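PDB 3UBG: neural-cadherin from Drosophila melanogaster, which mediates calcium-dependent, mainly homophilic cell adhesion through a chain of cadherin domains, of which this fragment holds three. Local coordinates for residues W58-L63 / V96-D101; E102-I107 / A132-T137; A242-R247 / E294-F299. All coordinates share one frame; numbering follows the deposited sequence.

Contact 1. Residues W58-L63 / V96-D101. With CA (calcium ion), chain E; CA (calcium ion), chain F; CA (calcium ion), chain D.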
loop_
_atom_site.group_PDB
_atom_site.type_symbol
_atom_site.label_atom_id
_atom_site.label_comp_id
_atom_site.label_asym_id
_atom_site.label_seq_id
_atom_site.Cartn_x
_atom_site.Cartn_y
_atom_site.Cartn_z
ATOM N N TRP A 58 6.210 -19.703 -2.948
ATOM C CA TRP A 58 5.155 -19.452 -3.895
ATOM C C TRP A 58 4.191 -18.419 -3.336
ATOM O O TRP A 58 3.939 -18.378 -2.128
ATOM C CB TRP A 58 4.461 -20.758 -4.251
ATOM C CG TRP A 58 5.322 -21.641 -5.137
ATOM C CD1 TRP A 58 6.556 -21.338 -5.650
ATOM C CD2 TRP A 58 5.012 -22.956 -5.594
ATOM N NE1 TRP A 58 7.026 -22.380 -6.411
ATOM C CE2 TRP A 58 6.096 -23.389 -6.396
ATOM C CE3 TRP A 58 3.918 -23.815 -5.415
ATOM C CZ2 TRP A 58 6.117 -24.649 -7.016
ATOM C CZ3 TRP A 58 3.942 -25.079 -6.037
ATOM C CH2 TRP A 58 5.035 -25.477 -6.828
ATOM N N ASP A 59 3.669 -17.572 -4.221
ATOM C CA ASP A 59 2.793 -16.483 -3.820
ATOM C C ASP A 59 1.824 -16.152 -4.946
ATOM O O ASP A 59 2.180 -15.500 -5.934
ATOM C CB ASP A 59 3.619 -15.259 -3.390
ATOM C CG ASP A 59 2.760 -14.072 -2.955
ATOM O OD1 ASP A 59 1.537 -14.213 -2.730
ATOM O OD2 ASP A 59 3.328 -12.971 -2.838
ATOM N N TYR A 60 0.599 -16.631 -4.775
ATOM C CA TYR A 60 -0.487 -16.442 -5.712
ATOM C C TYR A 60 -0.735 -14.951 -5.999
ATOM O O TYR A 60 -1.021 -14.565 -7.125
ATOM C CB TYR A 60 -1.744 -17.111 -5.139
ATOM C CG TYR A 60 -2.972 -17.010 -6.023
ATOM C CD1 TYR A 60 -3.288 -18.010 -6.940
ATOM C CD2 TYR A 60 -3.827 -15.914 -5.926
ATOM C CE1 TYR A 60 -4.413 -17.905 -7.745
ATOM C CE2 TYR A 60 -4.932 -15.801 -6.719
ATOM C CZ TYR A 60 -5.231 -16.788 -7.632
ATOM O OH TYR A 60 -6.362 -16.647 -8.410
ATOM N N GLU A 61 -0.594 -14.115 -4.977
ATOM C CA GLU A 61 -0.714 -12.677 -5.142
ATOM C C GLU A 61 0.336 -12.055 -6.074
ATOM O O GLU A 61 0.055 -11.088 -6.756
ATOM C CB GLU A 61 -0.736 -11.959 -3.782
ATOM C CG GLU A 61 -2.047 -12.116 -3.024
ATOM C CD GLU A 61 -2.390 -13.568 -2.672
ATOM O OE1 GLU A 61 -1.480 -14.308 -2.231
ATOM O OE2 GLU A 61 -3.574 -13.974 -2.835
ATOM N N GLU A 62 1.544 -12.588 -6.121
ATOM C CA GLU A 62 2.517 -12.013 -7.045
ATOM C C GLU A 62 2.511 -12.588 -8.476
ATOM O O GLU A 62 3.163 -12.037 -9.354
ATOM C CB GLU A 62 3.932 -12.047 -6.462
ATOM C CG GLU A 62 4.132 -11.142 -5.242
ATOM C CD GLU A 62 3.416 -9.810 -5.364
ATOM O OE1 GLU A 62 3.508 -9.170 -6.439
ATOM O OE2 GLU A 62 2.748 -9.401 -4.381
ATOM N N LEU A 63 1.801 -13.688 -8.718
ATOM C CA LEU A 63 1.743 -14.231 -10.076
ATOM C C LEU A 63 0.912 -13.345 -11.009
ATOM O O LEU A 63 0.031 -12.596 -10.567
ATOM C CB LEU A 63 1.189 -15.654 -10.085
ATOM C CG LEU A 63 1.994 -16.744 -9.370
ATOM C CD1 LEU A 63 1.169 -18.017 -9.317
ATOM C CD2 LEU A 63 3.325 -16.989 -10.065
ATOM N N VAL A 96 -1.215 -22.569 -9.995
ATOM C CA VAL A 96 -1.118 -22.237 -8.597
ATOM C C VAL A 96 -2.432 -21.709 -8.032
ATOM O O VAL A 96 -3.086 -20.842 -8.626
ATOM C CB VAL A 96 0.001 -21.265 -8.387
ATOM C CG1 VAL A 96 0.120 -20.946 -6.910
ATOM C CG2 VAL A 96 1.270 -21.900 -8.928
ATOM N N LYS A 97 -2.813 -22.276 -6.895
ATOM C CA LYS A 97 -4.116 -22.046 -6.307
ATOM C C LYS A 97 -4.024 -21.154 -5.081
ATOM O O LYS A 97 -3.115 -21.288 -4.270
ATOM C CB LYS A 97 -4.757 -23.383 -5.959
ATOM C CG LYS A 97 -5.272 -24.103 -7.185
ATOM C CD LYS A 97 -5.905 -25.393 -6.809
ATOM C CE LYS A 97 -4.855 -26.431 -6.574
ATOM N NZ LYS A 97 -5.461 -27.692 -6.121
ATOM N N ASP A 98 -4.967 -20.233 -4.960
ATOM C CA ASP A 98 -4.955 -19.262 -3.883
ATOM C C ASP A 98 -5.322 -19.893 -2.548
ATOM O O ASP A 98 -6.258 -20.681 -2.465
ATOM C CB ASP A 98 -5.937 -18.132 -4.175
ATOM C CG ASP A 98 -5.963 -17.103 -3.075
ATOM O OD1 ASP A 98 -4.868 -16.665 -2.686
ATOM O OD2 ASP A 98 -7.054 -16.749 -2.581
ATOM N N VAL A 99 -4.586 -19.518 -1.510
ATOM C CA VAL A 99 -4.901 -19.882 -0.143
ATOM C C VAL A 99 -5.035 -18.565 0.625
ATOM O O VAL A 99 -4.466 -17.555 0.244
ATOM C CB VAL A 99 -3.778 -20.802 0.461
ATOM C CG1 VAL A 99 -3.884 -20.881 1.951
ATOM C CG2 VAL A 99 -3.828 -22.211 -0.144
ATOM N N ASN A 100 -5.815 -18.540 1.685
ATOM C CA ASN A 100 -5.991 -17.288 2.406
ATOM C C ASN A 100 -4.807 -17.073 3.339
ATOM O O ASN A 100 -4.740 -17.666 4.416
ATOM C CB ASN A 100 -7.309 -17.296 3.180
ATOM C CG ASN A 100 -7.747 -15.904 3.607
ATOM O OD1 ASN A 100 -6.941 -15.094 4.046
ATOM N ND2 ASN A 100 -9.034 -15.634 3.500
ATOM N N ASP A 101 -3.874 -16.225 2.925
ATOM C CA ASP A 101 -2.582 -16.163 3.579
ATOM C C ASP A 101 -1.975 -14.765 3.590
ATOM O O ASP A 101 -0.792 -14.597 3.904
ATOM C CB ASP A 101 -1.622 -17.152 2.914
ATOM C CG ASP A 101 -1.143 -16.680 1.549
ATOM O OD1 ASP A 101 -1.822 -15.845 0.933
ATOM O OD2 ASP A 101 -0.083 -17.154 1.085
HETATM CA CA CA E . -3.433 -15.809 -1.024
HETATM CA CA CA F . 0.310 -15.402 -0.853
HETATM CA CA CA D . -6.480 -12.644 3.959
HETATM O O HOH W 1 2.830 -16.416 -0.452
#
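Glu-61 and Asp-98 meet through a shared calcium ion (chain E), with no hydrogen bond between them. Glu-61 takes the ion in bidentate fashion, with OE2 at 2.6 Å from the calcium. Asp-98 OD1 binds the same calcium at 2.4 Å. The two carboxylate planes stand 65° apart. Val-99 O and Asp-101 OD1 are further ligands, and Glu-13 and Asp-136 complete the site. Glu-61 OE1 also reaches a second calcium (chain F) at 2.5 Å. Asp-59 OD1 and both oxygens of Asp-101 join it there. A water bound to that ion donates to Trp-58 O. The second oxygen of Asp-98, OD2, is turned to Thr-137.

A CH-pi contact lies beside the metals. Asp-98 CB sits over the centre of the Tyr-60 ring, 3.5 Å from the centroid and 8° off the normal. Val-96 O comes to the ring edge, 3.3 Å from Tyr-60 CD1. Tyr-60 CG stands opposite its backbone N (chi1 -179°), which puts the ring against the backbone of residues 96-98. Cutting this side chain back to an alanine is likely to take the ring face from Asp-98 CB and open a gap beside Val-96 O.

The apolar part is small. Leu-63 CD1 packs on Val-96 CB at 3.6 Å, and Ile-69 touches both side chains.

Glu-61 OE2 and Asp-98 OD1 are 3.0 Å apart. Without calcium such acidic oxygens would probably repel, so this joint between loop and strand end should depend on the ions.

Contact 2. Residues E102-I107 / A132-T137. With CA (calcium ion), chain D; CA (calcium ion), chain F; CA (calcium ion), chain E.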
loop_
_atom_site.group_PDB
_atom_site.type_symbol
_atom_site.label_atom_id
_atom_site.label_comp_id
_atom_site.label_asym_id
_atom_site.label_seq_id
_atom_site.Cartn_x
_atom_site.Cartn_y
_atom_site.Cartn_z
ATOM N N GLU A 102 -2.771 -13.764 3.226
ATOM C CA GLU A 102 -2.294 -12.379 3.273
ATOM C C GLU A 102 -3.143 -11.537 4.226
ATOM O O GLU A 102 -4.361 -11.630 4.233
ATOM C CB GLU A 102 -2.275 -11.767 1.878
ATOM C CG GLU A 102 -1.455 -12.562 0.878
ATOM C CD GLU A 102 0.008 -12.705 1.294
ATOM O OE1 GLU A 102 0.445 -12.010 2.229
ATOM O OE2 GLU A 102 0.731 -13.498 0.677
ATOM N N PRO A 103 -2.497 -10.719 5.056
ATOM C CA PRO A 103 -3.277 -9.915 6.007
ATOM C C PRO A 103 -4.062 -8.795 5.322
ATOM O O PRO A 103 -3.664 -8.336 4.255
ATOM C CB PRO A 103 -2.193 -9.343 6.936
ATOM C CG PRO A 103 -0.957 -9.278 6.072
ATOM C CD PRO A 103 -1.044 -10.491 5.172
ATOM N N PRO A 104 -5.182 -8.356 5.931
ATOM C CA PRO A 104 -5.910 -7.175 5.445
ATOM C C PRO A 104 -5.197 -5.859 5.758
ATOM O O PRO A 104 -4.328 -5.799 6.624
ATOM C CB PRO A 104 -7.214 -7.232 6.228
ATOM C CG PRO A 104 -6.839 -7.915 7.502
ATOM C CD PRO A 104 -5.870 -8.986 7.071
ATOM N N TYR A 105 -5.585 -4.805 5.059
ATOM C CA TYR A 105 -4.970 -3.510 5.215
ATOM C C TYR A 105 -6.034 -2.424 5.044
ATOM O O TYR A 105 -7.033 -2.630 4.351
ATOM C CB TYR A 105 -3.836 -3.331 4.199
ATOM C CG TYR A 105 -4.287 -3.491 2.779
ATOM C CD1 TYR A 105 -4.640 -2.382 2.014
ATOM C CD2 TYR A 105 -4.390 -4.744 2.203
ATOM C CE1 TYR A 105 -5.061 -2.523 0.714
ATOM C CE2 TYR A 105 -4.813 -4.899 0.898
ATOM C CZ TYR A 105 -5.142 -3.786 0.151
ATOM O OH TYR A 105 -5.584 -3.926 -1.156
ATOM N N PHE A 106 -5.827 -1.276 5.689
ATOM C CA PHE A 106 -6.793 -0.181 5.605
ATOM C C PHE A 106 -6.585 0.613 4.329
ATOM O O PHE A 106 -5.447 0.853 3.912
ATOM C CB PHE A 106 -6.698 0.733 6.826
ATOM C CG PHE A 106 -7.285 0.147 8.087
ATOM C CD1 PHE A 106 -6.474 -0.198 9.148
ATOM C CD2 PHE A 106 -8.656 -0.025 8.216
ATOM C CE1 PHE A 106 -7.014 -0.721 10.325
ATOM C CE2 PHE A 106 -9.207 -0.543 9.381
ATOM C CZ PHE A 106 -8.378 -0.906 10.435
ATOM N N ILE A 107 -7.686 0.998 3.694
ATOM C CA ILE A 107 -7.623 1.774 2.465
ATOM C C ILE A 107 -8.063 3.224 2.706
ATOM O O ILE A 107 -8.003 4.057 1.798
ATOM C CB ILE A 107 -8.463 1.127 1.345
ATOM C CG1 ILE A 107 -9.959 1.128 1.698
ATOM C CG2 ILE A 107 -7.979 -0.293 1.073
ATOM C CD1 ILE A 107 -10.851 0.639 0.573
ATOM N N ALA A 132 -11.380 -1.487 4.892
ATOM C CA ALA A 132 -10.196 -2.306 4.725
ATOM C C ALA A 132 -10.353 -3.206 3.523
ATOM O O ALA A 132 -11.444 -3.575 3.175
ATOM C CB ALA A 132 -9.923 -3.123 5.984
ATOM N N ARG A 133 -9.249 -3.550 2.879
ATOM C CA ARG A 133 -9.271 -4.619 1.889
ATOM C C ARG A 133 -8.386 -5.769 2.320
ATOM O O ARG A 133 -7.668 -5.683 3.305
ATOM C CB ARG A 133 -8.854 -4.128 0.509
ATOM C CG ARG A 133 -9.915 -3.305 -0.178
ATOM C CD ARG A 133 -9.563 -3.138 -1.645
ATOM N NE ARG A 133 -10.455 -2.206 -2.331
ATOM C CZ ARG A 133 -10.057 -1.047 -2.845
ATOM N NH1 ARG A 133 -8.777 -0.686 -2.752
ATOM N NH2 ARG A 133 -10.935 -0.253 -3.450
ATOM N N ASP A 134 -8.446 -6.845 1.555
ATOM C CA ASP A 134 -7.639 -8.014 1.802
ATOM C C ASP A 134 -7.329 -8.678 0.455
ATOM O O ASP A 134 -8.207 -8.809 -0.383
ATOM C CB ASP A 134 -8.394 -8.973 2.710
ATOM C CG ASP A 134 -7.591 -10.205 3.041
ATOM O OD1 ASP A 134 -7.349 -11.058 2.134
ATOM O OD2 ASP A 134 -7.205 -10.314 4.224
ATOM N N PRO A 135 -6.076 -9.108 0.261
ATOM C CA PRO A 135 -5.568 -9.563 -1.034
ATOM C C PRO A 135 -6.109 -10.910 -1.481
ATOM O O PRO A 135 -6.109 -11.177 -2.665
ATOM C CB PRO A 135 -4.048 -9.647 -0.812
ATOM C CG PRO A 135 -3.781 -8.870 0.440
ATOM C CD PRO A 135 -5.012 -9.021 1.273
ATOM N N ASP A 136 -6.581 -11.744 -0.574
ATOM C CA ASP A 136 -7.022 -13.076 -0.981
ATOM C C ASP A 136 -8.362 -13.043 -1.714
ATOM O O ASP A 136 -9.104 -12.074 -1.606
ATOM C CB ASP A 136 -7.038 -14.010 0.227
ATOM C CG ASP A 136 -5.695 -14.031 0.942
ATOM O OD1 ASP A 136 -4.664 -14.039 0.272
ATOM O OD2 ASP A 136 -5.636 -13.998 2.168
ATOM N N THR A 137 -8.653 -14.089 -2.485
ATOM C CA THR A 137 -9.923 -14.180 -3.204
ATOM C C THR A 137 -11.039 -14.527 -2.226
ATOM O O THR A 137 -12.207 -14.371 -2.535
ATOM C CB THR A 137 -9.887 -15.256 -4.323
ATOM O OG1 THR A 137 -9.803 -16.565 -3.741
ATOM C CG2 THR A 137 -8.702 -15.055 -5.249
HETATM CA CA CA D . -6.480 -12.644 3.959
HETATM CA CA CA F . 0.310 -15.402 -0.853
HETATM CA CA CA E . -3.433 -15.809 -1.024
HETATM O O HOH W 1 2.830 -16.416 -0.452
#
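Glu-102 and Asp-136 are joined by a nearly straight hydrogen bond, from Glu-102 N to Asp-136 OD2 at 3.1 Å and 170°. The acceptor uses its syn lone pair. Tyr-105 and Arg-133 form an antiparallel hydrogen-bonded pair: Tyr-105 N gives to Arg-133 O at 2.9 Å, and Arg-133 N gives to Tyr-105 O at 2.8 Å. Within the second segment, Asp-134 OD1 accepts from Asp-136 N, which makes an Asx turn.

Metal bonds tie Glu-102, Asp-134 and Asp-136. One calcium (chain D) is held by Glu-102 O at 2.4 Å, by both oxygens of Asp-134 and by Asp-136 OD2. Asn-100, Asp-185 and Gln-196 complete it. Asp-136 OD1 goes to the chain E calcium, and Glu-102 OE2 to the chain F calcium.

Packing covers the rest. Tyr-105 CG lies between the backbone N and the carbonyl carbon (chi1 57°), which lays one ring face over Arg-133 O. Pro-135 CG comes to the ring edge, 4.1 Å from Tyr-105 CE2. Ile-107 CD1 lies 3.9 Å above the guanidinium plane of Arg-133. Phe-106 CD2 touches Ala-132 CB.

An edge strand entering a new repeat, with an Asp-Pro-Asp segment gripping calcium beside it, is typical of the junction between successive cadherin domains.

Contact 3. Residues A242-R247 / E294-F299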
loop_
_atom_site.group_PDB
_atom_site.type_symbol
_atom_site.label_atom_id
_atom_site.label_comp_id
_atom_site.label_asym_id
_atom_site.label_seq_id
_atom_site.Cartn_x
_atom_site.Cartn_y
_atom_site.Cartn_z
ATOM N N ALA A 242 -14.761 20.472 7.153
ATOM C CA ALA A 242 -16.050 21.135 7.010
ATOM C C ALA A 242 -16.224 21.585 5.559
ATOM O O ALA A 242 -16.984 22.510 5.254
ATOM C CB ALA A 242 -16.170 22.307 7.971
ATOM N N ASP A 243 -15.509 20.907 4.670
ATOM C CA ASP A 243 -15.573 21.182 3.247
ATOM C C ASP A 243 -15.479 22.679 2.956
ATOM O O ASP A 243 -16.211 23.204 2.122
ATOM C CB ASP A 243 -16.857 20.590 2.657
ATOM C CG ASP A 243 -16.773 20.391 1.157
ATOM O OD1 ASP A 243 -15.642 20.294 0.638
ATOM O OD2 ASP A 243 -17.835 20.323 0.504
ATOM N N ARG A 244 -14.576 23.361 3.654
ATOM C CA ARG A 244 -14.285 24.757 3.369
ATOM C C ARG A 244 -13.310 24.793 2.214
ATOM O O ARG A 244 -12.697 23.783 1.881
ATOM C CB ARG A 244 -13.675 25.474 4.584
ATOM C CG ARG A 244 -14.570 25.578 5.820
ATOM C CD ARG A 244 -15.788 26.476 5.588
ATOM N NE ARG A 244 -16.542 26.703 6.826
ATOM C CZ ARG A 244 -17.587 25.972 7.225
ATOM N NH1 ARG A 244 -18.032 24.955 6.483
ATOM N NH2 ARG A 244 -18.190 26.260 8.375
ATOM N N GLU A 245 -13.168 25.956 1.597
ATOM C CA GLU A 245 -12.275 26.113 0.460
ATOM C C GLU A 245 -10.838 26.139 0.968
ATOM O O GLU A 245 -10.537 26.800 1.955
ATOM C CB GLU A 245 -12.621 27.400 -0.302
ATOM C CG GLU A 245 -11.538 27.923 -1.228
ATOM C CD GLU A 245 -11.774 27.555 -2.687
ATOM O OE1 GLU A 245 -12.733 26.799 -2.966
ATOM O OE2 GLU A 245 -10.997 28.024 -3.553
ATOM N N ILE A 246 -9.962 25.396 0.303
ATOM C CA ILE A 246 -8.561 25.318 0.702
ATOM C C ILE A 246 -7.693 26.132 -0.251
ATOM O O ILE A 246 -7.818 26.015 -1.467
ATOM C CB ILE A 246 -8.059 23.855 0.692
ATOM C CG1 ILE A 246 -8.756 23.030 1.775
ATOM C CG2 ILE A 246 -6.538 23.799 0.844
ATOM C CD1 ILE A 246 -8.409 23.463 3.193
ATOM N N ARG A 247 -6.812 26.953 0.303
ATOM C CA ARG A 247 -5.843 27.681 -0.507
ATOM C C ARG A 247 -4.424 27.187 -0.217
ATOM O O ARG A 247 -3.993 27.154 0.937
ATOM C CB ARG A 247 -5.955 29.186 -0.249
ATOM C CG ARG A 247 -5.295 30.032 -1.323
ATOM C CD ARG A 247 -5.814 31.474 -1.342
ATOM N NE ARG A 247 -5.326 32.193 -2.519
ATOM C CZ ARG A 247 -4.083 32.651 -2.654
ATOM N NH1 ARG A 247 -3.189 32.471 -1.682
ATOM N NH2 ARG A 247 -3.728 33.288 -3.766
ATOM N N GLU A 294 -7.602 27.158 5.232
ATOM C CA GLU A 294 -9.033 27.252 5.003
ATOM C C GLU A 294 -9.385 28.727 4.876
ATOM O O GLU A 294 -9.519 29.442 5.877
ATOM C CB GLU A 294 -9.833 26.577 6.121
ATOM C CG GLU A 294 -9.897 25.068 5.987
ATOM C CD GLU A 294 -10.614 24.398 7.147
ATOM O OE1 GLU A 294 -10.888 25.069 8.163
ATOM O OE2 GLU A 294 -10.909 23.190 7.040
ATOM N N ASP A 295 -9.500 29.185 3.634
ATOM C CA ASP A 295 -9.766 30.592 3.388
ATOM C C ASP A 295 -11.254 30.885 3.403
ATOM O O ASP A 295 -11.747 31.764 2.695
ATOM C CB ASP A 295 -9.071 31.098 2.122
ATOM C CG ASP A 295 -7.731 31.750 2.431
ATOM O OD1 ASP A 295 -6.795 31.621 1.610
ATOM O OD2 ASP A 295 -7.616 32.384 3.513
ATOM N N SER A 296 -11.959 30.110 4.219
ATOM C CA SER A 296 -13.262 30.504 4.713
ATOM C C SER A 296 -13.066 30.760 6.205
ATOM O O SER A 296 -13.829 30.271 7.045
ATOM C CB SER A 296 -14.316 29.423 4.446
ATOM O OG SER A 296 -14.610 29.317 3.059
ATOM N N GLY A 297 -11.995 31.497 6.510
ATOM C CA GLY A 297 -11.719 32.012 7.844
ATOM C C GLY A 297 -10.986 31.131 8.850
ATOM O O GLY A 297 -11.617 30.366 9.585
ATOM N N GLY A 298 -9.657 31.237 8.894
ATOM C CA GLY A 298 -8.897 30.712 10.022
ATOM C C GLY A 298 -7.944 29.530 9.863
ATOM O O GLY A 298 -6.733 29.714 9.716
ATOM N N PHE A 299 -8.493 28.317 9.917
ATOM C CA PHE A 299 -7.714 27.079 10.064
ATOM C C PHE A 299 -6.619 26.827 9.012
ATOM O O PHE A 299 -6.856 26.943 7.806
ATOM C CB PHE A 299 -8.667 25.887 10.081
ATOM C CG PHE A 299 -9.069 25.443 11.450
ATOM C CD1 PHE A 299 -8.213 25.604 12.525
ATOM C CD2 PHE A 299 -10.301 24.840 11.656
ATOM C CE1 PHE A 299 -8.574 25.181 13.796
ATOM C CE2 PHE A 299 -10.671 24.409 12.914
ATOM C CZ PHE A 299 -9.798 24.586 13.996
#
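Glu-245 and Asp-295 join an edge strand to a hairpin turn in the last cadherin repeat of this chain. Strand 246-252 starts here, and the turn links strands 285-294 and 300-309. Ile-246 and Glu-294 are an antiparallel non-hydrogen-bonded pair.

The one hydrogen bond across the segments runs from Asp-295 N to Glu-245 O, at 3.1 Å and 138°. Its donor is tilted 21° from the carbonyl plane. Glu-245 O also receives a CA-H contact from Glu-294 CA, at 3.4 Å, so two groups meet this acceptor. Glu-294 N is satisfied inside the turn, by Phe-299 O at 2.7 Å. Farther along the strand, the backbone of Arg-247 bonds to that of Thr-293.

The buried side chain of Glu-294 has its polar end held by Ser-240, whose OG is hydrogen-bonded to OE2. The same hydroxyl is bonded to Arg-244 N. Ser-240 thus links the two segments from outside. Glu-294 CG packs against Ile-246 CD1 at 3.5 Å, and Pro-212 touches both side chains.

At the surface the contacts are made by aliphatic parts of the arginines. Arg-244, bent at chi2 (-67°), lays CD against Ser-296 CB at 3.5 Å. The extended Arg-247 chain crosses Asp-295 at a slant, without a salt bridge. Asp-295 OD1 meets Arg-247 CD at 3.1 Å, while Arg-247 NE stays 4.4 Å from that oxygen.

Contacts 1 and 2 are the two sides of one calcium-bound junction between the first two repeats of the chain. Their centres are 14 Å apart, and all three ions have ligands from both. Asp-136 OD2 lies 2.9 Å from Asp-101 N, and Asp-98 OD2 makes a probable hydrogen bond to Thr-137 OG1 at 3.0 Å. As is usual at cadherin junctions, such ions are expected to rigidify the link between domains. Contact 3 belongs to the third repeat and takes no part in this site. Its centre is 34 Å from that of contact 2 and 46 Å from that of contact 1. The nearest atoms are about 18 Å and 35 Å apart, respectively.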